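Succinate dehydrogenase subunit A (PDB 7D6V) carries FAD as the flavoprotein subunit of the mycobacterial succinate dehydrogenase Sdh1 and probably oxidises succinate to fumarate at that flavin, sending the electrons on toward quinone. Local coordinates at residues A[172-177]-A[230-235]; A[226-231]-A[537-542]; A[543-548]-A[590-595]. One frame throughout, in Å; residues are numbered along the deposited sequence.

From the N terminus, contact 1 comes first: strand 172-179, at the margin of a mixed four-stranded sheet, is met by helix 230-236 after an excursion that holds strand but no helix. Contact 2 starts just before contact 1 is complete, sharing His230 and Ala231 with it, and closes a much longer loop of about 300 residues onto helix 532-556. It thereby joins the FAD-binding region to the C-terminal family region. Contact 3 takes up the same long helix one residue later and closes a shorter loop to strand 594-597. Contacts 1 and 2 both touch FAD and are joined by Arg235 and Asn542; contact 3 lies beyond them, against Leu234 of helix 230-236.

Contact 1: A[172-177]-A[230-235]; sequences TSITEL and HALALR. With FAD (flavin-adenine dinucleotide), chain D.
Glu176 OE1 lies at the edge of the Arg235 guanidinium, near its plane, while the carbonyl oxygen of Ala231 sits 3.8 Å above that plane, over the centre of one face. The ion pair is long, with OE1 3.6 Å from Arg235 NE, and the carboxylate is turned 76° from the guanidinium. NH1 approaches Thr175 O obliquely, but its firmer partner is Asn542 OD1, to which it is hydrogen-bonded. Next to this polar pair Leu232, its CG anti to the carbonyl carbon (chi1 -85°), reaches the strand with both methyls: CD2 packs 3.7 Å from Glu176 CA and against Leu177 CG, and CD1 meets CG2 of Ile174. The leucine side chains cross at about a right angle. Ile174 turns its backbone to the cofactor, its N giving a nearly straight bond to adenine N1A (3.1 Å, 172°) and its O accepting from N6A (3.2 Å), so two main-chain atoms read the adenine. Thr175 and Glu176 both face Phe188 of strand 184-191 in a classic beta bulge. The segments run nearly parallel (19°); Ile174 also touches Val37 of strand 34-37, and another flank of helix 230-236, with His230, Ala231 and Leu234, packs on helix 532-556.

Contact 2: A[226-231]-A[537-542]; sequences TGDGHA and AIDMRN. With FAD (flavin-adenine dinucleotide), chain D.
Two buried carboxylates, those of Asp228 and Asp539, meet without a hydrogen bond between them: OD2 of Asp228 is 3.4 Å from OD1 of Asp539, and their planes are turned 46° apart. Lys39 probably offsets them, forming a salt bridge to Asp228 OD2 and a long, weak ion pair to Asp539 OD1. The same Asp228 oxygen accepts a weak hydrogen bond from N6A of the FAD adenine (3.3 Å, 142°). The CG of Asp228 stands anti to its carbonyl carbon (chi1 -64°), which carries the carboxylate toward Asp539 and N6A. CB of Asp228 lies near the adenine plane, 3.5 Å from N6A, at the edge that carries N6A and N7A. Thr226 packs against Asp539, their side chains crossing at a slant: CB is 4.0 Å from CB of Asp539, and CG2 and OG1 both come up to the carboxylate carbon. One turn further along helix 532-556, Asn542 points into the bend of the loop. Its CB lies 3.6 Å from the methyl of Ala231, and its amide oxygen is 3.5 Å from that methyl while accepting a hydrogen bond from Arg235 NH1. The amide plane is nearly perpendicular to the Asp228 carboxylate; Asn542 ND2 and Asp228 OD1 are modelled too close, so the detail there is doubtful. Gly229 holds the N-cap position of helix 230-236, and Asp228 O, just ahead of it, accepts from Thr209 OG1. Most of the relief between the two acids would come from Lys39; the partly positive amino hydrogens of N6A would suit a negative Asp228, a minor contribution through a weak bond. The arrangement places Asp539 of the C-terminal helix in the second shell of the adenine site.

Contact 3: A[543-548]-A[590-595]; sequences MLLVSE and PVVPDV
Helix 532-556 of the C-terminal region receives, along one flank, the loop that leads into strand 594-597, and Leu545 and Glu548 meet Val592 and Asp594 there. Leu545 is the apolar centre. Its CG stands anti to the backbone N (chi1 -168°), and CD1 touches CG2 of Val592 at 3.6 Å, the backbone oxygen of Val592 and the carboxylate of Asp594, whose OD1 is 3.4 Å away. CD2 packs less closely on the same valine methyl. One residue earlier, CB of Leu544 meets CG1 of Val591 at 4.1 Å. The Glu548 chain, extended beyond CG, reaches across to the loop: OE1 faces CA of Pro593 at 3.8 Å, and OE2 comes within 3.5 Å of Asp594 OD1. The two carboxylates thus approach at a slant, their planes 77° apart, with no hydrogen bond between them. Lys516 of helix 502-518 forms a salt bridge to Glu548 OE2 and probably does most to offset the repulsion; Lys552 donates to the backbone oxygen of Asp594 and adds a long, weak ion pair with Glu548 OE1. Leu545 and Asp594 both also touch Leu234, which puts helix 230-236 on one border of the contact. Leu544 and Val591 lean on helix 502-518, Met543 and Ser547 reach helix 481-495, and strand 594-597 continues antiparallel to strand 582-585.

Contact 1: A[172-177]-A[230-235]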
loop_
_atom_site.group_PDB
_atom_site.type_symbol
_atom_site.label_atom_id
_atom_site.label_comp_id
_atom_site.label_asym_id
_atom_site.label_seq_id
_atom_site.Cartn_x
_atom_site.Cartn_y
_atom_site.Cartn_z
ATOM N N THR A 172 14.680 -13.604 3.102
ATOM C CA THR A 172 15.281 -14.915 3.304
ATOM C C THR A 172 14.382 -15.967 2.675
ATOM O O THR A 172 13.164 -15.943 2.871
ATOM C CB THR A 172 15.485 -15.211 4.793
ATOM O OG1 THR A 172 16.196 -14.128 5.401
ATOM C CG2 THR A 172 16.281 -16.488 4.980
ATOM N N SER A 173 14.979 -16.888 1.927
ATOM C CA SER A 173 14.243 -17.898 1.181
ATOM C C SER A 173 14.642 -19.280 1.671
ATOM O O SER A 173 15.832 -19.599 1.730
ATOM C CB SER A 173 14.509 -17.764 -0.319
ATOM O OG SER A 173 13.829 -18.764 -1.052
ATOM N N ILE A 174 13.651 -20.093 2.020
ATOM C CA ILE A 174 13.871 -21.447 2.515
ATOM C C ILE A 174 13.765 -22.411 1.345
ATOM O O ILE A 174 12.788 -22.379 0.589
ATOM C CB ILE A 174 12.864 -21.808 3.621
ATOM C CG1 ILE A 174 13.067 -20.914 4.844
ATOM C CG2 ILE A 174 12.995 -23.268 4.002
ATOM C CD1 ILE A 174 14.416 -21.070 5.502
ATOM N N THR A 175 14.773 -23.271 1.192
ATOM C CA THR A 175 14.832 -24.193 0.068
ATOM C C THR A 175 14.666 -25.654 0.455
ATOM O O THR A 175 14.402 -26.476 -0.426
ATOM C CB THR A 175 16.159 -24.035 -0.687
ATOM O OG1 THR A 175 17.231 -24.558 0.104
ATOM C CG2 THR A 175 16.429 -22.574 -0.985
ATOM N N GLU A 176 14.815 -26.001 1.730
ATOM C CA GLU A 176 14.703 -27.387 2.153
ATOM C C GLU A 176 14.247 -27.441 3.602
ATOM O O GLU A 176 14.481 -26.517 4.384
ATOM C CB GLU A 176 16.035 -28.130 1.993
ATOM C CG GLU A 176 15.917 -29.642 1.958
ATOM C CD GLU A 176 15.344 -30.152 0.649
ATOM O OE1 GLU A 176 14.105 -30.150 0.490
ATOM O OE2 GLU A 176 16.137 -30.553 -0.227
ATOM N N LEU A 177 13.587 -28.539 3.951
ATOM C CA LEU A 177 13.251 -28.861 5.330
ATOM C C LEU A 177 14.069 -30.069 5.755
ATOM O O LEU A 177 14.087 -31.087 5.056
ATOM C CB LEU A 177 11.757 -29.147 5.489
ATOM C CG LEU A 177 10.792 -28.001 5.191
ATOM C CD1 LEU A 177 9.364 -28.429 5.453
ATOM C CD2 LEU A 177 11.143 -26.784 6.019
ATOM N N HIS A 230 4.112 -25.805 -0.692
ATOM C CA HIS A 230 3.552 -27.022 -1.268
ATOM C C HIS A 230 4.655 -28.027 -1.570
ATOM O O HIS A 230 4.616 -29.172 -1.106
ATOM C CB HIS A 230 2.772 -26.693 -2.542
ATOM C CG HIS A 230 1.636 -25.742 -2.337
ATOM N ND1 HIS A 230 0.323 -26.153 -2.281
ATOM C CD2 HIS A 230 1.614 -24.396 -2.191
ATOM C CE1 HIS A 230 -0.459 -25.104 -2.103
ATOM N NE2 HIS A 230 0.300 -24.025 -2.044
ATOM N N ALA A 231 5.679 -27.591 -2.307
ATOM C CA ALA A 231 6.794 -28.470 -2.635
ATOM C C ALA A 231 7.628 -28.809 -1.410
ATOM O O ALA A 231 8.141 -29.925 -1.308
ATOM C CB ALA A 231 7.667 -27.829 -3.709
ATOM N N LEU A 232 7.772 -27.870 -0.472
ATOM C CA LEU A 232 8.541 -28.140 0.738
ATOM C C LEU A 232 7.909 -29.257 1.556
ATOM O O LEU A 232 8.582 -30.217 1.942
ATOM C CB LEU A 232 8.666 -26.865 1.573
ATOM C CG LEU A 232 9.799 -25.909 1.204
ATOM C CD1 LEU A 232 9.689 -24.619 1.993
ATOM C CD2 LEU A 232 11.139 -26.566 1.441
ATOM N N ALA A 233 6.604 -29.155 1.821
ATOM C CA ALA A 233 5.909 -30.202 2.559
ATOM C C ALA A 233 5.876 -31.500 1.771
ATOM O O ALA A 233 6.002 -32.591 2.343
ATOM C CB ALA A 233 4.491 -29.749 2.901
ATOM N N LEU A 234 5.725 -31.403 0.452
ATOM C CA LEU A 234 5.628 -32.599 -0.368
ATOM C C LEU A 234 6.947 -33.365 -0.377
ATOM O O LEU A 234 6.956 -34.600 -0.349
ATOM C CB LEU A 234 5.189 -32.189 -1.772
ATOM C CG LEU A 234 4.767 -33.218 -2.805
ATOM C CD1 LEU A 234 3.546 -33.963 -2.314
ATOM C CD2 LEU A 234 4.462 -32.504 -4.095
ATOM N N ARG A 235 8.075 -32.649 -0.396
ATOM C CA ARG A 235 9.381 -33.297 -0.320
ATOM C C ARG A 235 9.745 -33.705 1.103
ATOM O O ARG A 235 10.540 -34.632 1.287
ATOM C CB ARG A 235 10.463 -32.381 -0.894
ATOM C CG ARG A 235 10.391 -32.200 -2.400
ATOM C CD ARG A 235 11.646 -31.538 -2.953
ATOM N NE ARG A 235 11.870 -30.210 -2.394
ATOM C CZ ARG A 235 11.537 -29.079 -3.002
ATOM N NH1 ARG A 235 11.777 -27.915 -2.418
ATOM N NH2 ARG A 235 10.963 -29.109 -4.193
HETATM P PA FAD D . 0.777 -14.437 1.837
HETATM O O1A FAD D . 0.662 -13.406 2.897
HETATM O O2A FAD D . 0.272 -14.141 0.478
HETATM O O5B FAD D . 2.331 -14.768 1.676
HETATM C C5B FAD D . 2.960 -15.899 2.250
HETATM C C4B FAD D . 4.313 -15.504 2.818
HETATM O O4B FAD D . 5.224 -16.593 2.729
HETATM C C3B FAD D . 4.981 -14.361 2.093
HETATM O O3B FAD D . 5.521 -13.497 3.081
HETATM C C2B FAD D . 6.125 -14.999 1.349
HETATM O O2B FAD D . 7.228 -14.120 1.175
HETATM C C1B FAD D . 6.482 -16.135 2.262
HETATM N N9A FAD D . 7.191 -17.200 1.535
HETATM C C8A FAD D . 6.746 -17.869 0.472
HETATM N N7A FAD D . 7.652 -18.778 0.068
HETATM C C5A FAD D . 8.705 -18.689 0.886
HETATM C C6A FAD D . 10.009 -19.354 1.027
HETATM N N6A FAD D . 10.391 -20.329 0.188
HETATM N N1A FAD D . 10.810 -18.955 2.021
HETATM C C2A FAD D . 10.458 -17.992 2.877
HETATM N N3A FAD D . 9.295 -17.349 2.807
HETATM C C4A FAD D . 8.394 -17.648 1.853
HETATM N N1 FAD D . -9.046 -12.884 -0.467
HETATM C C2 FAD D . -10.153 -12.348 0.085
HETATM O O2 FAD D . -10.726 -12.975 0.981
HETATM N N3 FAD D . -10.664 -11.175 -0.288
HETATM C C4 FAD D . -10.111 -10.444 -1.247
HETATM O O4 FAD D . -10.603 -9.357 -1.576
HETATM C C4X FAD D . -8.899 -10.949 -1.912
HETATM N N5 FAD D . -8.289 -10.259 -2.888
HETATM C C5X FAD D . -7.183 -10.747 -3.469
HETATM C C6 FAD D . -6.564 -10.020 -4.473
HETATM C C7 FAD D . -5.427 -10.515 -5.081
HETATM C C7M FAD D . -4.749 -9.740 -6.171
HETATM C C8 FAD D . -4.872 -11.817 -4.658
HETATM C C8M FAD D . -3.637 -12.355 -5.318
HETATM C C9 FAD D . -5.482 -12.546 -3.655
HETATM C C9A FAD D . -6.619 -12.053 -3.049
HETATM N N10 FAD D . -7.240 -12.788 -2.036
HETATM C C10 FAD D . -8.387 -12.249 -1.448
HETATM C "C1'" FAD D . -6.699 -14.068 -1.593
HETATM C "C2'" FAD D . -5.978 -13.879 -0.264
HETATM O "O2'" FAD D . -5.317 -12.617 -0.239
HETATM C "C3'" FAD D . -4.914 -14.936 -0.027
HETATM O "O3'" FAD D . -5.551 -16.200 0.098
HETATM C "C4'" FAD D . -4.150 -14.648 1.255
HETATM O "O4'" FAD D . -3.495 -13.392 1.150
HETATM C "C5'" FAD D . -3.100 -15.701 1.554
HETATM O "O5'" FAD D . -2.319 -15.225 2.640
HETATM P P FAD D . -1.124 -16.063 3.279
HETATM O O1P FAD D . -0.817 -15.448 4.597
HETATM O O2P FAD D . -1.448 -17.513 3.228
HETATM O O3P FAD D . 0.118 -15.829 2.283
#

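Contact 2: A[226-231]-A[537-542]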
loop_
_atom_site.group_PDB
_atom_site.type_symbol
_atom_site.label_atom_id
_atom_site.label_comp_id
_atom_site.label_asym_id
_atom_site.label_seq_id
_atom_site.Cartn_x
_atom_site.Cartn_y
_atom_site.Cartn_z
ATOM N N THR A 226 5.487 -18.896 -6.015
ATOM C CA THR A 226 6.146 -19.893 -6.847
ATOM C C THR A 226 5.853 -21.319 -6.406
ATOM O O THR A 226 6.567 -22.240 -6.812
ATOM C CB THR A 226 7.658 -19.658 -6.866
ATOM O OG1 THR A 226 8.186 -19.829 -5.546
ATOM C CG2 THR A 226 7.976 -18.261 -7.360
ATOM N N GLY A 227 4.826 -21.525 -5.591
ATOM C CA GLY A 227 4.500 -22.856 -5.134
ATOM C C GLY A 227 5.377 -23.384 -4.026
ATOM O O GLY A 227 5.312 -24.581 -3.726
ATOM N N ASP A 228 6.204 -22.539 -3.422
ATOM C CA ASP A 228 6.972 -22.954 -2.259
ATOM C C ASP A 228 6.025 -23.275 -1.113
ATOM O O ASP A 228 4.913 -22.745 -1.026
ATOM C CB ASP A 228 7.946 -21.855 -1.843
ATOM C CG ASP A 228 8.988 -21.571 -2.899
ATOM O OD1 ASP A 228 9.326 -22.492 -3.667
ATOM O OD2 ASP A 228 9.469 -20.423 -2.964
ATOM N N GLY A 229 6.465 -24.154 -0.227
ATOM C CA GLY A 229 5.585 -24.609 0.825
ATOM C C GLY A 229 4.862 -25.868 0.410
ATOM O O GLY A 229 4.995 -26.898 1.070
ATOM N N HIS A 230 4.112 -25.805 -0.692
ATOM C CA HIS A 230 3.552 -27.022 -1.268
ATOM C C HIS A 230 4.655 -28.027 -1.570
ATOM O O HIS A 230 4.616 -29.172 -1.106
ATOM C CB HIS A 230 2.772 -26.693 -2.542
ATOM C CG HIS A 230 1.636 -25.742 -2.337
ATOM N ND1 HIS A 230 0.323 -26.153 -2.281
ATOM C CD2 HIS A 230 1.614 -24.396 -2.191
ATOM C CE1 HIS A 230 -0.459 -25.104 -2.103
ATOM N NE2 HIS A 230 0.300 -24.025 -2.044
ATOM N N ALA A 231 5.679 -27.591 -2.307
ATOM C CA ALA A 231 6.794 -28.470 -2.635
ATOM C C ALA A 231 7.628 -28.809 -1.410
ATOM O O ALA A 231 8.141 -29.925 -1.308
ATOM C CB ALA A 231 7.667 -27.829 -3.709
ATOM N N ALA A 537 16.002 -19.974 -10.832
ATOM C CA ALA A 537 16.419 -21.353 -11.060
ATOM C C ALA A 537 16.084 -22.233 -9.866
ATOM O O ALA A 537 15.738 -23.408 -10.029
ATOM C CB ALA A 537 17.915 -21.405 -11.359
ATOM N N ILE A 538 16.192 -21.689 -8.654
ATOM C CA ILE A 538 15.828 -22.462 -7.471
ATOM C C ILE A 538 14.315 -22.658 -7.396
ATOM O O ILE A 538 13.837 -23.758 -7.102
ATOM C CB ILE A 538 16.380 -21.789 -6.202
ATOM C CG1 ILE A 538 17.906 -21.816 -6.209
ATOM C CG2 ILE A 538 15.858 -22.480 -4.957
ATOM C CD1 ILE A 538 18.524 -20.881 -5.202
ATOM N N ASP A 539 13.541 -21.601 -7.658
ATOM C CA ASP A 539 12.082 -21.691 -7.602
ATOM C C ASP A 539 11.502 -22.622 -8.660
ATOM O O ASP A 539 10.391 -23.142 -8.477
ATOM C CB ASP A 539 11.457 -20.306 -7.767
ATOM C CG ASP A 539 11.771 -19.379 -6.614
ATOM O OD1 ASP A 539 11.773 -19.842 -5.455
ATOM O OD2 ASP A 539 11.999 -18.177 -6.867
ATOM N N MET A 540 12.216 -22.820 -9.771
ATOM C CA MET A 540 11.664 -23.591 -10.875
ATOM C C MET A 540 11.402 -25.042 -10.492
ATOM O O MET A 540 10.480 -25.660 -11.030
ATOM C CB MET A 540 12.600 -23.520 -12.079
ATOM C CG MET A 540 12.217 -22.462 -13.104
ATOM S SD MET A 540 10.516 -22.608 -13.673
ATOM C CE MET A 540 10.674 -23.961 -14.831
ATOM N N ARG A 541 12.182 -25.608 -9.567
ATOM C CA ARG A 541 11.956 -27.001 -9.188
ATOM C C ARG A 541 10.651 -27.159 -8.412
ATOM O O ARG A 541 9.881 -28.101 -8.656
ATOM C CB ARG A 541 13.158 -27.531 -8.397
ATOM C CG ARG A 541 13.283 -27.033 -6.968
ATOM C CD ARG A 541 14.598 -27.453 -6.334
ATOM N NE ARG A 541 14.617 -28.858 -5.937
ATOM C CZ ARG A 541 14.779 -29.280 -4.687
ATOM N NH1 ARG A 541 14.932 -28.406 -3.704
ATOM N NH2 ARG A 541 14.790 -30.576 -4.419
ATOM N N ASN A 542 10.365 -26.225 -7.500
ATOM C CA ASN A 542 9.081 -26.227 -6.812
ATOM C C ASN A 542 7.940 -26.016 -7.793
ATOM O O ASN A 542 6.897 -26.675 -7.697
ATOM C CB ASN A 542 9.059 -25.144 -5.736
ATOM C CG ASN A 542 10.273 -25.190 -4.842
ATOM O OD1 ASN A 542 10.738 -26.262 -4.464
ATOM N ND2 ASN A 542 10.797 -24.023 -4.500
HETATM P PA FAD D . 0.777 -14.437 1.837
HETATM O O1A FAD D . 0.662 -13.406 2.897
HETATM O O2A FAD D . 0.272 -14.141 0.478
HETATM O O5B FAD D . 2.331 -14.768 1.676
HETATM C C5B FAD D . 2.960 -15.899 2.250
HETATM C C4B FAD D . 4.313 -15.504 2.818
HETATM O O4B FAD D . 5.224 -16.593 2.729
HETATM C C3B FAD D . 4.981 -14.361 2.093
HETATM O O3B FAD D . 5.521 -13.497 3.081
HETATM C C2B FAD D . 6.125 -14.999 1.349
HETATM O O2B FAD D . 7.228 -14.120 1.175
HETATM C C1B FAD D . 6.482 -16.135 2.262
HETATM N N9A FAD D . 7.191 -17.200 1.535
HETATM C C8A FAD D . 6.746 -17.869 0.472
HETATM N N7A FAD D . 7.652 -18.778 0.068
HETATM C C5A FAD D . 8.705 -18.689 0.886
HETATM C C6A FAD D . 10.009 -19.354 1.027
HETATM N N6A FAD D . 10.391 -20.329 0.188
HETATM N N1A FAD D . 10.810 -18.955 2.021
HETATM C C2A FAD D . 10.458 -17.992 2.877
HETATM N N3A FAD D . 9.295 -17.349 2.807
HETATM C C4A FAD D . 8.394 -17.648 1.853
HETATM N N1 FAD D . -9.046 -12.884 -0.467
HETATM C C2 FAD D . -10.153 -12.348 0.085
HETATM O O2 FAD D . -10.726 -12.975 0.981
HETATM N N3 FAD D . -10.664 -11.175 -0.288
HETATM C C4 FAD D . -10.111 -10.444 -1.247
HETATM O O4 FAD D . -10.603 -9.357 -1.576
HETATM C C4X FAD D . -8.899 -10.949 -1.912
HETATM N N5 FAD D . -8.289 -10.259 -2.888
HETATM C C5X FAD D . -7.183 -10.747 -3.469
HETATM C C6 FAD D . -6.564 -10.020 -4.473
HETATM C C7 FAD D . -5.427 -10.515 -5.081
HETATM C C7M FAD D . -4.749 -9.740 -6.171
HETATM C C8 FAD D . -4.872 -11.817 -4.658
HETATM C C8M FAD D . -3.637 -12.355 -5.318
HETATM C C9 FAD D . -5.482 -12.546 -3.655
HETATM C C9A FAD D . -6.619 -12.053 -3.049
HETATM N N10 FAD D . -7.240 -12.788 -2.036
HETATM C C10 FAD D . -8.387 -12.249 -1.448
HETATM C "C1'" FAD D . -6.699 -14.068 -1.593
HETATM C "C2'" FAD D . -5.978 -13.879 -0.264
HETATM O "O2'" FAD D . -5.317 -12.617 -0.239
HETATM C "C3'" FAD D . -4.914 -14.936 -0.027
HETATM O "O3'" FAD D . -5.551 -16.200 0.098
HETATM C "C4'" FAD D . -4.150 -14.648 1.255
HETATM O "O4'" FAD D . -3.495 -13.392 1.150
HETATM C "C5'" FAD D . -3.100 -15.701 1.554
HETATM O "O5'" FAD D . -2.319 -15.225 2.640
HETATM P P FAD D . -1.124 -16.063 3.279
HETATM O O1P FAD D . -0.817 -15.448 4.597
HETATM O O2P FAD D . -1.448 -17.513 3.228
HETATM O O3P FAD D . 0.118 -15.829 2.283
#

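Contact 3: A[543-548]-A[590-595]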
loop_
_atom_site.group_PDB
_atom_site.type_symbol
_atom_site.label_atom_id
_atom_site.label_comp_id
_atom_site.label_asym_id
_atom_site.label_seq_id
_atom_site.Cartn_x
_atom_site.Cartn_y
_atom_site.Cartn_z
ATOM N N MET A 543 8.122 -25.097 -8.744
ATOM C CA MET A 543 7.068 -24.852 -9.723
ATOM C C MET A 543 6.795 -26.093 -10.566
ATOM O O MET A 543 5.635 -26.420 -10.838
ATOM C CB MET A 543 7.432 -23.659 -10.603
ATOM C CG MET A 543 6.964 -22.332 -10.037
ATOM S SD MET A 543 7.181 -20.940 -11.153
ATOM C CE MET A 543 8.882 -20.500 -10.822
ATOM N N LEU A 544 7.847 -26.804 -10.973
ATOM C CA LEU A 544 7.666 -28.015 -11.768
ATOM C C LEU A 544 6.948 -29.100 -10.976
ATOM O O LEU A 544 6.049 -29.770 -11.502
ATOM C CB LEU A 544 9.017 -28.522 -12.267
ATOM C CG LEU A 544 9.692 -27.723 -13.383
ATOM C CD1 LEU A 544 11.134 -28.167 -13.565
ATOM C CD2 LEU A 544 8.924 -27.856 -14.683
ATOM N N LEU A 545 7.327 -29.287 -9.709
ATOM C CA LEU A 545 6.666 -30.295 -8.884
ATOM C C LEU A 545 5.182 -29.977 -8.706
ATOM O O LEU A 545 4.317 -30.853 -8.855
ATOM C CB LEU A 545 7.370 -30.394 -7.532
ATOM C CG LEU A 545 7.014 -31.575 -6.634
ATOM C CD1 LEU A 545 7.329 -32.868 -7.337
ATOM C CD2 LEU A 545 7.761 -31.488 -5.319
ATOM N N VAL A 546 4.870 -28.713 -8.410
ATOM C CA VAL A 546 3.478 -28.330 -8.197
ATOM C C VAL A 546 2.680 -28.460 -9.489
ATOM O O VAL A 546 1.515 -28.875 -9.472
ATOM C CB VAL A 546 3.405 -26.907 -7.615
ATOM C CG1 VAL A 546 1.986 -26.381 -7.659
ATOM C CG2 VAL A 546 3.924 -26.902 -6.189
ATOM N N SER A 547 3.288 -28.113 -10.627
ATOM C CA SER A 547 2.598 -28.255 -11.904
ATOM C C SER A 547 2.288 -29.714 -12.208
ATOM O O SER A 547 1.194 -30.034 -12.689
ATOM C CB SER A 547 3.436 -27.641 -13.022
ATOM O OG SER A 547 3.799 -26.310 -12.708
ATOM N N GLU A 548 3.238 -30.614 -11.940
ATOM C CA GLU A 548 2.967 -32.034 -12.139
ATOM C C GLU A 548 1.811 -32.500 -11.263
ATOM O O GLU A 548 0.928 -33.238 -11.723
ATOM C CB GLU A 548 4.222 -32.857 -11.852
ATOM C CG GLU A 548 4.177 -34.274 -12.399
ATOM C CD GLU A 548 5.386 -35.096 -11.992
ATOM O OE1 GLU A 548 5.313 -36.341 -12.059
ATOM O OE2 GLU A 548 6.414 -34.499 -11.605
ATOM N N PRO A 590 16.276 -34.520 -9.088
ATOM C CA PRO A 590 16.005 -33.462 -8.099
ATOM C C PRO A 590 14.592 -32.898 -8.195
ATOM O O PRO A 590 14.205 -32.063 -7.381
ATOM C CB PRO A 590 17.033 -32.375 -8.442
ATOM C CG PRO A 590 17.965 -32.991 -9.439
ATOM C CD PRO A 590 17.165 -34.029 -10.149
ATOM N N VAL A 591 13.841 -33.347 -9.194
ATOM C CA VAL A 591 12.413 -33.072 -9.297
ATOM C C VAL A 591 11.725 -34.427 -9.230
ATOM O O VAL A 591 11.688 -35.168 -10.219
ATOM C CB VAL A 591 12.046 -32.313 -10.575
ATOM C CG1 VAL A 591 10.578 -31.925 -10.542
ATOM C CG2 VAL A 591 12.917 -31.080 -10.729
ATOM N N VAL A 592 11.189 -34.755 -8.062
ATOM C CA VAL A 592 10.623 -36.071 -7.789
ATOM C C VAL A 592 9.306 -36.269 -8.534
ATOM O O VAL A 592 8.635 -35.287 -8.879
ATOM C CB VAL A 592 10.448 -36.265 -6.278
ATOM C CG1 VAL A 592 11.792 -36.207 -5.593
ATOM C CG2 VAL A 592 9.580 -35.167 -5.731
ATOM N N PRO A 593 8.917 -37.505 -8.828
ATOM C CA PRO A 593 7.593 -37.765 -9.394
ATOM C C PRO A 593 6.553 -38.011 -8.309
ATOM O O PRO A 593 6.865 -38.377 -7.175
ATOM C CB PRO A 593 7.814 -39.027 -10.239
ATOM C CG PRO A 593 8.974 -39.710 -9.623
ATOM C CD PRO A 593 9.758 -38.710 -8.812
ATOM N N ASP A 594 5.296 -37.801 -8.686
ATOM C CA ASP A 594 4.184 -37.859 -7.752
ATOM C C ASP A 594 3.211 -38.966 -8.127
ATOM O O ASP A 594 3.049 -39.310 -9.300
ATOM C CB ASP A 594 3.437 -36.526 -7.702
ATOM C CG ASP A 594 4.364 -35.352 -7.510
ATOM O OD1 ASP A 594 4.830 -34.790 -8.524
ATOM O OD2 ASP A 594 4.629 -34.987 -6.346
ATOM N N VAL A 595 2.569 -39.519 -7.104
ATOM C CA VAL A 595 1.471 -40.463 -7.252
ATOM C C VAL A 595 0.247 -39.859 -6.583
ATOM O O VAL A 595 0.337 -39.354 -5.457
ATOM C CB VAL A 595 1.813 -41.836 -6.644
ATOM C CG1 VAL A 595 0.550 -42.626 -6.361
ATOM C CG2 VAL A 595 2.707 -42.609 -7.581
#